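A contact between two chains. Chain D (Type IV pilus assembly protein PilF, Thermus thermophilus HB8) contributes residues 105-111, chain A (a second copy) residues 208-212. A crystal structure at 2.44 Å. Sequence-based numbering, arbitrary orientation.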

ATOM      1  N   GLU D 105       5.899  31.698 -24.985  1.00 42.87           N
ATOM      2  CA  GLU D 105       6.255  31.751 -23.572  1.00 42.30           C
ATOM      3  C   GLU D 105       6.421  33.182 -23.073  1.00 39.38           C
ATOM      4  O   GLU D 105       7.071  34.009 -23.717  1.00 36.07           O
ATOM      5  CB  GLU D 105       7.529  30.962 -23.325  1.00 38.80           C
ATOM      6  CG  GLU D 105       7.305  29.468 -23.506  1.00 43.28           C
ATOM      7  CD  GLU D 105       8.545  28.679 -23.193  1.00 49.35           C
ATOM      8  OE1 GLU D 105       9.459  28.657 -24.043  1.00 52.14           O
ATOM      9  OE2 GLU D 105       8.615  28.111 -22.082  1.00 47.98           O
ATOM     10  N   LYS D 106       5.818  33.463 -21.921  1.00 35.55           N
ATOM     11  CA  LYS D 106       6.021  34.697 -21.187  1.00 33.33           C
ATOM     12  C   LYS D 106       6.985  34.424 -20.042  1.00 40.13           C
ATOM     13  O   LYS D 106       6.934  33.360 -19.415  1.00 39.42           O
ATOM     14  CB  LYS D 106       4.694  35.244 -20.644  1.00 30.58           C
ATOM     15  CG  LYS D 106       4.873  36.264 -19.514  1.00 36.10           C
ATOM     16  CD  LYS D 106       3.604  37.016 -19.114  1.00 30.04           C
ATOM     17  CE  LYS D 106       4.015  38.179 -18.222  1.00 34.20           C
ATOM     18  NZ  LYS D 106       2.934  38.948 -17.585  1.00 34.31           N
ATOM     19  N   ALA D 107       7.870  35.381 -19.771  1.00 42.25           N
ATOM     20  CA  ALA D 107       8.838  35.252 -18.691  1.00 38.56           C
ATOM     21  C   ALA D 107       8.693  36.419 -17.724  1.00 40.86           C
ATOM     22  O   ALA D 107       8.598  37.580 -18.145  1.00 39.66           O
ATOM     23  CB  ALA D 107      10.262  35.194 -19.235  1.00 39.92           C
ATOM     24  N   VAL D 108       8.656  36.103 -16.435  1.00 36.99           N
ATOM     25  CA  VAL D 108       8.643  37.091 -15.368  1.00 36.10           C
ATOM     26  C   VAL D 108       9.863  36.833 -14.497  1.00 38.87           C
ATOM     27  O   VAL D 108      10.073  35.703 -14.038  1.00 41.91           O
ATOM     28  CB  VAL D 108       7.350  37.011 -14.537  1.00 36.23           C
ATOM     29  CG1 VAL D 108       7.388  38.025 -13.390  1.00 33.80           C
ATOM     30  CG2 VAL D 108       6.133  37.229 -15.414  1.00 35.07           C
ATOM     31  N   MET D 109      10.672  37.862 -14.287  1.00 37.30           N
ATOM     32  CA  MET D 109      11.821  37.786 -13.390  1.00 39.22           C
ATOM     33  C   MET D 109      11.590  38.787 -12.271  1.00 40.84           C
ATOM     34  O   MET D 109      11.536  39.994 -12.529  1.00 38.54           O
ATOM     35  CB  MET D 109      13.132  38.084 -14.121  1.00 39.57           C
ATOM     36  CG  MET D 109      13.513  37.064 -15.191  1.00 38.59           C
ATOM     37  SD  MET D 109      15.082  37.400 -16.045  1.00 40.93           S
ATOM     38  CE  MET D 109      14.646  38.870 -16.982  1.00 33.94           C
ATOM     39  N   ARG D 110      11.426  38.297 -11.039  1.00 39.85           N
ATOM     40  CA  ARG D 110      11.258  39.189  -9.899  1.00 41.85           C
ATOM     41  C   ARG D 110      12.607  39.463  -9.251  1.00 43.46           C
ATOM     42  O   ARG D 110      13.404  38.547  -9.041  1.00 44.22           O
ATOM     43  CB  ARG D 110      10.307  38.616  -8.845  1.00 44.65           C
ATOM     44  CG  ARG D 110      10.607  39.243  -7.466  1.00 48.09           C
ATOM     45  CD  ARG D 110       9.447  39.294  -6.500  1.00 47.86           C
ATOM     46  NE  ARG D 110       8.251  39.868  -7.085  1.00 44.48           N
ATOM     47  CZ  ARG D 110       7.044  39.362  -6.873  1.00 51.15           C
ATOM     48  NH1 ARG D 110       6.921  38.301  -6.083  1.00 54.31           N
ATOM     49  NH2 ARG D 110       5.971  39.901  -7.440  1.00 47.77           N
ATOM     50  N   LEU D 111      12.866  40.722  -8.925  1.00 38.27           N
ATOM     51  CA  LEU D 111      14.139  41.066  -8.306  1.00 39.56           C
ATOM     52  C   LEU D 111      14.006  40.901  -6.801  1.00 43.85           C
ATOM     53  O   LEU D 111      13.341  41.700  -6.134  1.00 48.82           O
ATOM     54  CB  LEU D 111      14.568  42.479  -8.674  1.00 39.38           C
ATOM     55  CG  LEU D 111      15.296  42.519 -10.014  1.00 40.57           C
ATOM     56  CD1 LEU D 111      14.302  42.511 -11.183  1.00 32.28           C
ATOM     57  CD2 LEU D 111      16.135  43.760 -10.041  1.00 34.15           C
TER
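Chain A, residues 208-212: LRQDP

Chain D supplies an extended strand, with phi/psi near -76 to -123/108 to 142 throughout residues 105-111, so its side chains alternate; Lys D106, Val D108 and Arg D110 point toward chain A, whereas Ala D107 and Met D109 point away. Chain A meets this row with a stretch that has no regular secondary structure, using side chains and the carbonyl O of Arg A209 against side-chain atoms of chain D; no direct hydrogen bond crosses.

Leu A208 stays out of reach. Arg A209 contributes backbone, its O lying 4.1 Å from Val D108 CG1, while the end of its side chain leads away. Gln A210 covers the middle of the row, its CA 5.6 Å from Val D108 CA. With chi1 and chi2 both m, its side chain leaves sideways but its end comes nearer, placing Gln A210 OE1 3.3 Å from Val D108 CG2 and 3.3 Å from Lys D106 CD. A water donates to Gln A210 OE1 (2.8 Å) and accepts from Lys D106 NZ (2.7 Å). At Asp A211 phi turns positive (phi/psi 49/55) and CB points toward chain D, 3.9 Å from Val D108 CG1. Asp A211 OD1 forms a salt bridge with Arg D110 NH2 at 3.2 Å, near the guanidinium plane. From Gln A210 to Asp A211 the polar contacts thus pass from Lys D106 to Arg D110, in the direction of the strand's sequence. Pro A212 points away.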

ATOM      1  N   LEU A 208       0.980  32.346  -9.684  1.00 38.69           N
ATOM      2  CA  LEU A 208       1.450  32.925  -8.429  1.00 40.67           C
ATOM      3  C   LEU A 208       2.876  33.448  -8.516  1.00 38.56           C
ATOM      4  O   LEU A 208       3.253  34.320  -7.717  1.00 38.68           O
ATOM      5  CB  LEU A 208       1.346  31.892  -7.306  1.00 36.25           C
ATOM      6  CG  LEU A 208      -0.089  31.423  -7.045  1.00 41.44           C
ATOM      7  CD1 LEU A 208      -0.122  30.474  -5.847  1.00 39.67           C
ATOM      8  CD2 LEU A 208      -1.008  32.613  -6.833  1.00 30.47           C
ATOM      9  N   ARG A 209       3.676  32.941  -9.456  1.00 39.52           N
ATOM     10  CA  ARG A 209       5.035  33.429  -9.661  1.00 38.83           C
ATOM     11  C   ARG A 209       5.153  34.341 -10.880  1.00 37.40           C
ATOM     12  O   ARG A 209       6.267  34.701 -11.272  1.00 42.88           O
ATOM     13  CB  ARG A 209       5.997  32.240  -9.777  1.00 45.29           C
ATOM     14  CG  ARG A 209       5.778  31.160  -8.681  1.00 48.41           C
ATOM     15  CD  ARG A 209       6.496  29.819  -9.000  1.00 61.22           C
ATOM     16  NE  ARG A 209       5.611  28.667  -9.278  1.00 70.15           N
ATOM     17  CZ  ARG A 209       5.594  27.965 -10.425  1.00 69.15           C
ATOM     18  NH1 ARG A 209       4.758  26.938 -10.581  1.00 42.54           N
ATOM     19  NH2 ARG A 209       6.397  28.292 -11.436  1.00 70.58           N
ATOM     20  N   GLN A 210       4.028  34.754 -11.462  1.00 36.71           N
ATOM     21  CA  GLN A 210       4.012  35.587 -12.656  1.00 34.63           C
ATOM     22  C   GLN A 210       3.708  37.042 -12.346  1.00 35.20           C
ATOM     23  O   GLN A 210       3.415  37.816 -13.265  1.00 31.79           O
ATOM     24  CB  GLN A 210       3.003  35.057 -13.670  1.00 31.17           C
ATOM     25  CG  GLN A 210       3.484  33.873 -14.446  1.00 34.19           C
ATOM     26  CD  GLN A 210       4.278  34.274 -15.670  1.00 36.44           C
ATOM     27  OE1 GLN A 210       3.844  35.111 -16.453  1.00 34.29           O
ATOM     28  NE2 GLN A 210       5.446  33.665 -15.848  1.00 39.48           N
ATOM     29  N   ASP A 211       3.793  37.430 -11.078  1.00 36.61           N
ATOM     30  CA  ASP A 211       3.576  38.807 -10.657  1.00 35.92           C
ATOM     31  C   ASP A 211       2.275  39.351 -11.260  1.00 36.56           C
ATOM     32  O   ASP A 211       2.274  40.377 -11.944  1.00 32.13           O
ATOM     33  CB  ASP A 211       4.766  39.677 -11.038  1.00 31.26           C
ATOM     34  CG  ASP A 211       4.617  41.101 -10.575  1.00 35.52           C
ATOM     35  OD1 ASP A 211       4.038  41.318  -9.489  1.00 36.16           O
ATOM     36  OD2 ASP A 211       5.034  42.012 -11.323  1.00 37.13           O
ATOM     37  N   PRO A 212       1.155  38.669 -11.053  1.00 31.35           N
ATOM     38  CA  PRO A 212      -0.099  39.132 -11.646  1.00 34.70           C
ATOM     39  C   PRO A 212      -0.761  40.192 -10.776  1.00 33.19           C
ATOM     40  O   PRO A 212      -0.451  40.360  -9.595  1.00 31.88           O
ATOM     41  CB  PRO A 212      -0.945  37.860 -11.668  1.00 31.75           C
ATOM     42  CG  PRO A 212      -0.557  37.206 -10.365  1.00 28.87           C
ATOM     43  CD  PRO A 212       0.921  37.536 -10.146  1.00 32.19           C
TER
HETATM   44  O   HOH W   1       1.565  36.788 -16.659  1.00 30.19           O